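Local coordinates for lipolytic protein G-D-S-L family (Veillonella parvula DSM 2008, PDB 4RW0) that probably acts as an esterase or lipase of the SGNH hydrolase clan, hydrolysing ester bonds, at residues 70-75 with 93-98; 112-117 with 151-156. One frame throughout, in Å; residues are numbered along the deposited sequence.

Contact 1 of 2, residues 70-75 with 93-98; sequences IFLMCG and VKAIEL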
ATOM      1  N   ILE A  70      -3.755   8.373  -6.543  1.00 19.28           N
ATOM      2  CA  ILE A  70      -2.416   8.024  -6.116  1.00 19.50           C
ATOM      3  C   ILE A  70      -2.542   7.103  -4.921  1.00 20.18           C
ATOM      4  O   ILE A  70      -2.999   7.496  -3.843  1.00 21.46           O
ATOM      5  CB  ILE A  70      -1.575   9.239  -5.776  1.00 21.23           C
ATOM      6  CG1 ILE A  70      -1.528  10.163  -6.950  1.00 22.15           C
ATOM      7  CG2 ILE A  70      -0.171   8.861  -5.313  1.00 21.45           C
ATOM      8  CD1 ILE A  70      -1.062  11.527  -6.640  1.00 24.46           C
ATOM      9  N   PHE A  71      -2.108   5.855  -5.102  1.00 17.72           N
ATOM     10  CA  PHE A  71      -2.092   4.909  -4.007  1.00 17.98           C
ATOM     11  C   PHE A  71      -0.737   4.935  -3.278  1.00 16.55           C
ATOM     12  O   PHE A  71       0.263   4.974  -3.940  1.00 20.61           O
ATOM     13  CB  PHE A  71      -2.350   3.488  -4.578  1.00 18.76           C
ATOM     14  CG  PHE A  71      -2.076   2.382  -3.552  1.00 20.54           C
ATOM     15  CD1 PHE A  71      -3.084   1.986  -2.669  1.00 19.57           C
ATOM     16  CD2 PHE A  71      -0.819   1.864  -3.368  1.00 20.44           C
ATOM     17  CE1 PHE A  71      -2.860   1.034  -1.728  1.00 18.42           C
ATOM     18  CE2 PHE A  71      -0.592   0.889  -2.380  1.00 19.78           C
ATOM     19  CZ  PHE A  71      -1.629   0.508  -1.544  1.00 19.72           C
ATOM     20  N   LEU A  72      -0.699   4.935  -1.956  1.00 17.53           N
ATOM     21  CA  LEU A  72       0.510   4.930  -1.175  1.00 21.42           C
ATOM     22  C   LEU A  72       0.394   3.855  -0.076  1.00 21.15           C
ATOM     23  O   LEU A  72      -0.607   3.739   0.632  1.00 22.08           O
ATOM     24  CB  LEU A  72       0.669   6.234  -0.369  1.00 25.33           C
ATOM     25  CG  LEU A  72       0.513   7.486  -1.132  1.00 31.54           C
ATOM     26  CD1 LEU A  72       0.587   8.663  -0.187  1.00 30.18           C
ATOM     27  CD2 LEU A  72       1.654   7.489  -2.131  1.00 33.29           C
HETATM   28  N   MSE A  73       1.476   3.172   0.143  1.00 20.30           N
HETATM   29  CA  MSE A  73       1.568   2.249   1.277  1.00 19.57           C
HETATM   30  C   MSE A  73       3.004   1.949   1.586  1.00 20.68           C
HETATM   31  O   MSE A  73       3.776   1.515   0.677  1.00 20.49           O
HETATM   32  CB  MSE A  73       0.788   0.939   0.926  1.00 20.86           C
HETATM   33  CG  MSE A  73       0.971  -0.024   2.053  1.00 21.80           C
HETATM   34 SE   MSE A  73      -0.121  -1.701   1.739  1.00 24.75          SE
HETATM   35  CE  MSE A  73       0.730  -2.477   0.105  1.00 22.19           C
ATOM     36  N   CYS A  74       3.450   2.111   2.843  1.00 21.13           N
ATOM     37  CA  CYS A  74       4.851   1.851   3.163  1.00 23.55           C
ATOM     38  C   CYS A  74       5.063   1.764   4.685  1.00 25.36           C
ATOM     39  O   CYS A  74       4.163   2.029   5.457  1.00 24.77           O
ATOM     40  CB  CYS A  74       5.716   2.982   2.572  1.00 27.70           C
ATOM     41  SG  CYS A  74       7.371   2.468   2.082  1.00 32.25           S
ATOM     42  N   GLY A  75       6.249   1.382   5.106  1.00 24.81           N
ATOM     43  CA  GLY A  75       6.617   1.447   6.520  1.00 25.38           C
ATOM     44  C   GLY A  75       7.125   0.189   7.101  1.00 27.10           C
ATOM     45  O   GLY A  75       7.877   0.206   8.078  1.00 29.27           O
ATOM     46  N   VAL A  93       2.076  10.634   6.763  1.00 23.59           N
ATOM     47  CA  VAL A  93       1.280  11.847   6.573  1.00 23.52           C
ATOM     48  C   VAL A  93       1.916  12.877   5.632  1.00 23.52           C
ATOM     49  O   VAL A  93       1.231  13.432   4.750  1.00 24.72           O
ATOM     50  CB  VAL A  93       0.964  12.513   7.949  1.00 27.04           C
ATOM     51  CG1 VAL A  93       0.350  13.854   7.718  1.00 28.27           C
ATOM     52  CG2 VAL A  93       0.045  11.620   8.774  1.00 29.63           C
ATOM     53  N   LYS A  94       3.225  13.065   5.741  1.00 27.11           N
ATOM     54  CA  LYS A  94       3.966  13.920   4.818  1.00 30.33           C
ATOM     55  C   LYS A  94       3.839  13.452   3.383  1.00 26.67           C
ATOM     56  O   LYS A  94       3.526  14.202   2.466  1.00 27.94           O
ATOM     57  CB  LYS A  94       5.430  13.920   5.214  1.00 33.16           C
ATOM     58  CG  LYS A  94       5.697  14.996   6.238  1.00 45.85           C
ATOM     59  CD  LYS A  94       6.962  14.782   7.085  1.00 57.42           C
ATOM     60  CE  LYS A  94       8.273  14.688   6.315  1.00 63.86           C
ATOM     61  NZ  LYS A  94       9.426  14.577   7.260  1.00 68.06           N
ATOM     62  N   ALA A  95       3.954  12.156   3.209  1.00 24.97           N
ATOM     63  CA  ALA A  95       3.738  11.579   1.880  1.00 22.40           C
ATOM     64  C   ALA A  95       2.340  11.827   1.363  1.00 22.10           C
ATOM     65  O   ALA A  95       2.173  12.181   0.175  1.00 25.13           O
ATOM     66  CB  ALA A  95       4.069  10.101   1.913  1.00 22.95           C
ATOM     67  N   ILE A  96       1.348  11.687   2.246  1.00 23.02           N
ATOM     68  CA  ILE A  96      -0.031  11.844   1.866  1.00 23.05           C
ATOM     69  C   ILE A  96      -0.330  13.285   1.486  1.00 25.50           C
ATOM     70  O   ILE A  96      -1.027  13.556   0.494  1.00 25.65           O
ATOM     71  CB  ILE A  96      -0.974  11.374   3.011  1.00 25.80           C
ATOM     72  CG1 ILE A  96      -0.882   9.860   3.262  1.00 26.77           C
ATOM     73  CG2 ILE A  96      -2.407  11.795   2.756  1.00 25.27           C
ATOM     74  CD1 ILE A  96      -1.418   9.414   4.619  1.00 28.12           C
ATOM     75  N   GLU A  97       0.240  14.217   2.239  1.00 29.45           N
ATOM     76  CA  GLU A  97       0.058  15.700   1.932  1.00 28.36           C
ATOM     77  C   GLU A  97       0.713  16.065   0.626  1.00 25.52           C
ATOM     78  O   GLU A  97       0.109  16.746  -0.214  1.00 27.66           O
ATOM     79  CB  GLU A  97       0.629  16.536   3.055  1.00 31.69           C
ATOM     80  CG  GLU A  97      -0.139  16.345   4.353  1.00 35.87           C
ATOM     81  CD  GLU A  97       0.512  17.018   5.581  1.00 44.76           C
ATOM     82  OE1 GLU A  97       1.735  17.382   5.568  1.00 44.29           O
ATOM     83  OE2 GLU A  97      -0.233  17.156   6.583  1.00 47.81           O
ATOM     84  N   LEU A  98       1.900  15.513   0.388  1.00 24.68           N
ATOM     85  CA  LEU A  98       2.559  15.733  -0.889  1.00 24.62           C
ATOM     86  C   LEU A  98       1.782  15.160  -2.046  1.00 25.89           C
ATOM     87  O   LEU A  98       1.442  15.869  -2.999  1.00 22.58           O
ATOM     88  CB  LEU A  98       3.983  15.176  -0.837  1.00 27.69           C
ATOM     89  CG  LEU A  98       4.729  15.202  -2.170  1.00 32.37           C
ATOM     90  CD1 LEU A  98       4.891  16.660  -2.655  1.00 37.00           C
ATOM     91  CD2 LEU A  98       6.058  14.443  -2.058  1.00 31.60           C
TER
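Leu72, on the central strand of the parallel sheet, sends one methyl, CD1, onto the flank of helix 85-100 between Ala95 and Ile96. With chi1 at -50° its CG lies opposite the carbonyl carbon and beside the backbone N, and an extended chi2 of 176° places CD1 against the helix. There the methyl meets backbone as much as side chain: CD1 comes within 3.8 Å of Ile96 CA and lies 3.9 Å from the carbonyl oxygen Ala95 O. Ile96 closes in with its longer branch, CG1 standing 3.9 Å from Leu72 CD1, while CG2, on the other branch, sits anti to the backbone N. Ala95 points its CB at the strand, but Leu72 CD1 reaches it more loosely, at 4.3 Å. Leu72 CA and Ile96 CA lie 7.6 Å apart. Ile55 of helix 48-59 and Phe9 of the neighbouring strand also touch Leu72, and Tyr134 of helix 120-138 touches Ile96. Such helix-on-sheet packing belongs to the three-layer alpha/beta/alpha fold of SGNH hydrolases. No hydrogen bond or charge pair crosses between the segments, so here strand and helix are joined by van der Waals contact, mostly apolar, with no directional bond fixing the register.

Contact 2 of 2, residues 112-117 with 151-156; sequences QIDSDM and EADQIG
Three torsions bring Gln112, Asp114 and Asp153 together: chi1 of 78° sets Gln112 CG between its backbone N and carbonyl carbon, with the chain extended beyond, whereas both aspartates hold CG opposite the backbone N, at -158° in Asp114 and 174° in Asp153. Within the loop, Gln112 NE2 donates to Asp114 OD1 over 3.0 Å, a bent bond that meets the oxygen from above the carboxylate plane. No direct bond crosses between the segments; Asp153 OD2 stays 4.0 Å from Gln112 NE2 and 4.1 Å from Asp114 OD1. Three waters bridge them. Water 1 accepts from Gln112 NE2 and donates to Asp153 OD2, while waters 2 and 3 each lie between the carboxylates of Asp114 and Asp153, whose planes stand nearly perpendicular. Replacing the glutamine by an alanine here is likely to leave Asp114 OD1 without its amide donor and water 1 without its link to the loop. Phe150 and Tyr146 also pack on Gln112, tying the loop to helix 145-154, which ends in a Schellman motif at Gly156. Two like charges this close would be expected to repel, so the waters, together with the Gln112 amide bonded to Asp114, probably offset that cost and make this a hydrated, solvent-mediated junction.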
ATOM      1  N   GLN A 112       0.708  -7.685   8.160  1.00 25.93           N
ATOM      2  CA  GLN A 112       1.370  -8.011   9.410  1.00 24.20           C
ATOM      3  C   GLN A 112       2.811  -8.441   9.303  1.00 23.57           C
ATOM      4  O   GLN A 112       3.253  -8.974   8.294  1.00 24.79           O
ATOM      5  CB  GLN A 112       0.559  -9.103  10.135  1.00 25.59           C
ATOM      6  CG  GLN A 112       0.777 -10.503   9.562  1.00 22.60           C
ATOM      7  CD  GLN A 112      -0.455 -11.396   9.782  1.00 25.71           C
ATOM      8  OE1 GLN A 112      -1.566 -11.067   9.360  1.00 27.33           O
ATOM      9  NE2 GLN A 112      -0.244 -12.546  10.395  1.00 27.58           N
ATOM     10  N   ILE A 113       3.539  -8.234  10.382  1.00 23.21           N
ATOM     11  CA  ILE A 113       4.887  -8.755  10.527  1.00 25.66           C
ATOM     12  C   ILE A 113       4.728 -10.120  11.240  1.00 26.74           C
ATOM     13  O   ILE A 113       4.622 -10.199  12.486  1.00 29.35           O
ATOM     14  CB  ILE A 113       5.807  -7.742  11.265  1.00 25.53           C
ATOM     15  CG1 ILE A 113       5.923  -6.466  10.389  1.00 26.36           C
ATOM     16  CG2 ILE A 113       7.197  -8.369  11.469  1.00 29.65           C
ATOM     17  CD1 ILE A 113       6.936  -5.492  10.839  1.00 30.31           C
ATOM     18  N   ASP A 114       4.680 -11.169  10.417  1.00 29.38           N
ATOM     19  CA  ASP A 114       4.284 -12.523  10.834  1.00 29.63           C
ATOM     20  C   ASP A 114       5.343 -13.220  11.667  1.00 29.07           C
ATOM     21  O   ASP A 114       5.074 -14.188  12.314  1.00 32.30           O
ATOM     22  CB  ASP A 114       3.962 -13.415   9.608  1.00 28.68           C
ATOM     23  CG  ASP A 114       3.051 -14.620   9.971  1.00 33.61           C
ATOM     24  OD1 ASP A 114       2.083 -14.390  10.743  1.00 34.46           O
ATOM     25  OD2 ASP A 114       3.287 -15.771   9.481  1.00 37.94           O
ATOM     26  N   SER A 115       6.566 -12.751  11.629  1.00 27.13           N
ATOM     27  CA  SER A 115       7.610 -13.294  12.468  1.00 29.42           C
ATOM     28  C   SER A 115       7.598 -12.773  13.902  1.00 31.17           C
ATOM     29  O   SER A 115       8.418 -13.217  14.664  1.00 33.55           O
ATOM     30  CB  SER A 115       8.982 -12.866  11.895  1.00 30.76           C
ATOM     31  OG  SER A 115       8.952 -11.449  11.760  1.00 33.42           O
ATOM     32  N   ASP A 116       6.799 -11.756  14.224  1.00 33.02           N
ATOM     33  CA  ASP A 116       6.851 -11.125  15.550  1.00 35.20           C
ATOM     34  C   ASP A 116       5.494 -10.520  15.913  1.00 32.90           C
ATOM     35  O   ASP A 116       5.331  -9.292  16.056  1.00 29.92           O
ATOM     36  CB  ASP A 116       7.968 -10.051  15.565  1.00 39.47           C
ATOM     37  CG  ASP A 116       8.356  -9.612  16.986  1.00 43.23           C
ATOM     38  OD1 ASP A 116       8.046 -10.321  17.958  1.00 41.96           O
ATOM     39  OD2 ASP A 116       8.950  -8.540  17.117  1.00 39.29           O
HETATM   40  N   MSE A 117       4.498 -11.389  16.026  1.00 31.31           N
HETATM   41  CA  MSE A 117       3.150 -10.938  16.214  1.00 31.98           C
HETATM   42  C   MSE A 117       2.941 -10.260  17.577  1.00 34.63           C
HETATM   43  O   MSE A 117       1.962  -9.531  17.739  1.00 34.88           O
HETATM   44  CB  MSE A 117       2.176 -12.086  15.942  1.00 34.16           C
HETATM   45  CG  MSE A 117       2.188 -12.534  14.444  1.00 34.27           C
HETATM   46 SE   MSE A 117       1.612 -11.026  13.286  1.00 29.91          SE
HETATM   47  CE  MSE A 117      -0.319 -11.087  13.499  1.00 32.04           C
ATOM     48  N   GLU A 151      -6.893 -12.371   8.808  1.00 24.07           N
ATOM     49  CA  GLU A 151      -8.048 -13.321   8.907  1.00 28.70           C
ATOM     50  C   GLU A 151      -7.841 -14.589   8.119  1.00 30.16           C
ATOM     51  O   GLU A 151      -8.117 -15.704   8.593  1.00 27.25           O
ATOM     52  CB  GLU A 151      -9.331 -12.629   8.491  1.00 31.00           C
ATOM     53  CG  GLU A 151      -9.721 -11.585   9.527  1.00 34.10           C
ATOM     54  CD  GLU A 151     -11.002 -10.833   9.227  1.00 38.70           C
ATOM     55  OE1 GLU A 151     -11.582 -10.958   8.123  1.00 46.10           O
ATOM     56  OE2 GLU A 151     -11.428 -10.066  10.121  1.00 40.31           O
ATOM     57  N   ALA A 152      -7.264 -14.454   6.938  1.00 24.47           N
ATOM     58  CA  ALA A 152      -7.040 -15.606   6.113  1.00 22.45           C
ATOM     59  C   ALA A 152      -6.008 -16.485   6.731  1.00 24.48           C
ATOM     60  O   ALA A 152      -6.135 -17.759   6.790  1.00 26.67           O
ATOM     61  CB  ALA A 152      -6.573 -15.155   4.719  1.00 25.05           C
ATOM     62  N   ASP A 153      -4.907 -15.882   7.175  1.00 23.88           N
ATOM     63  CA  ASP A 153      -3.837 -16.695   7.780  1.00 26.77           C
ATOM     64  C   ASP A 153      -4.323 -17.371   9.112  1.00 28.14           C
ATOM     65  O   ASP A 153      -3.968 -18.533   9.420  1.00 27.09           O
ATOM     66  CB  ASP A 153      -2.615 -15.840   8.045  1.00 30.11           C
ATOM     67  CG  ASP A 153      -1.566 -16.548   8.782  1.00 31.08           C
ATOM     68  OD1 ASP A 153      -0.729 -17.274   8.133  1.00 32.77           O
ATOM     69  OD2 ASP A 153      -1.539 -16.265  10.020  1.00 34.63           O
ATOM     70  N   GLN A 154      -5.135 -16.653   9.842  1.00 30.00           N
ATOM     71  CA  GLN A 154      -5.592 -17.113  11.144  1.00 32.17           C
ATOM     72  C   GLN A 154      -6.423 -18.366  11.006  1.00 36.99           C
ATOM     73  O   GLN A 154      -6.342 -19.205  11.834  1.00 35.34           O
ATOM     74  CB  GLN A 154      -6.409 -16.040  11.774  1.00 36.37           C
ATOM     75  CG  GLN A 154      -7.132 -16.455  13.037  1.00 45.68           C
ATOM     76  CD  GLN A 154      -7.758 -15.240  13.714  1.00 46.57           C
ATOM     77  OE1 GLN A 154      -8.739 -14.623  13.220  1.00 50.40           O
ATOM     78  NE2 GLN A 154      -7.146 -14.842  14.807  1.00 46.36           N
ATOM     79  N   ILE A 155      -7.173 -18.510   9.924  1.00 34.61           N
ATOM     80  CA  ILE A 155      -7.978 -19.676   9.696  1.00 33.62           C
ATOM     81  C   ILE A 155      -7.267 -20.793   8.969  1.00 32.09           C
ATOM     82  O   ILE A 155      -7.850 -21.827   8.671  1.00 34.02           O
ATOM     83  CB  ILE A 155      -9.226 -19.219   8.930  1.00 38.39           C
ATOM     84  CG1 ILE A 155     -10.426 -20.031   9.358  1.00 41.17           C
ATOM     85  CG2 ILE A 155      -9.043 -19.299   7.423  1.00 36.18           C
ATOM     86  CD1 ILE A 155     -11.705 -19.494   8.761  1.00 42.40           C
ATOM     87  N   GLY A 156      -6.014 -20.582   8.604  1.00 31.08           N
ATOM     88  CA  GLY A 156      -5.233 -21.640   7.983  1.00 28.28           C
ATOM     89  C   GLY A 156      -4.964 -21.487   6.500  1.00 27.90           C
ATOM     90  O   GLY A 156      -4.307 -22.321   5.918  1.00 29.73           O
TER
HETATM   91  O   HOH W   1      -2.776 -14.412  11.166  1.00 29.21           O
HETATM   92  O   HOH W   2       1.672 -17.890   9.292  1.00 39.34           O
HETATM   93  O   HOH W   3       0.400 -16.034  11.952  1.00 42.66           O

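In the fold
Contacts 1 and 2 follow one another along the chain and lie on opposite sides of its centre, with their own centres 25 Å apart and their nearest atoms about 6 Å apart, not touching. The centre of contact 1 lies about 9 Å from the centre of the chain, where the middle strand 69-73 meets helix 85-100; that of contact 2, about 18 Å from it, joins the loop after strand 104-108 to helix 145-154. The two are linked through the sheet, since Ile70 and Leu72 hydrogen-bond to Ile106 on the strand leading to that loop. Apolar contact near the centre gives way to water-bridged polar contact farther out. The sodium ion, at Asp30, Ile33 and Val36, involves neither.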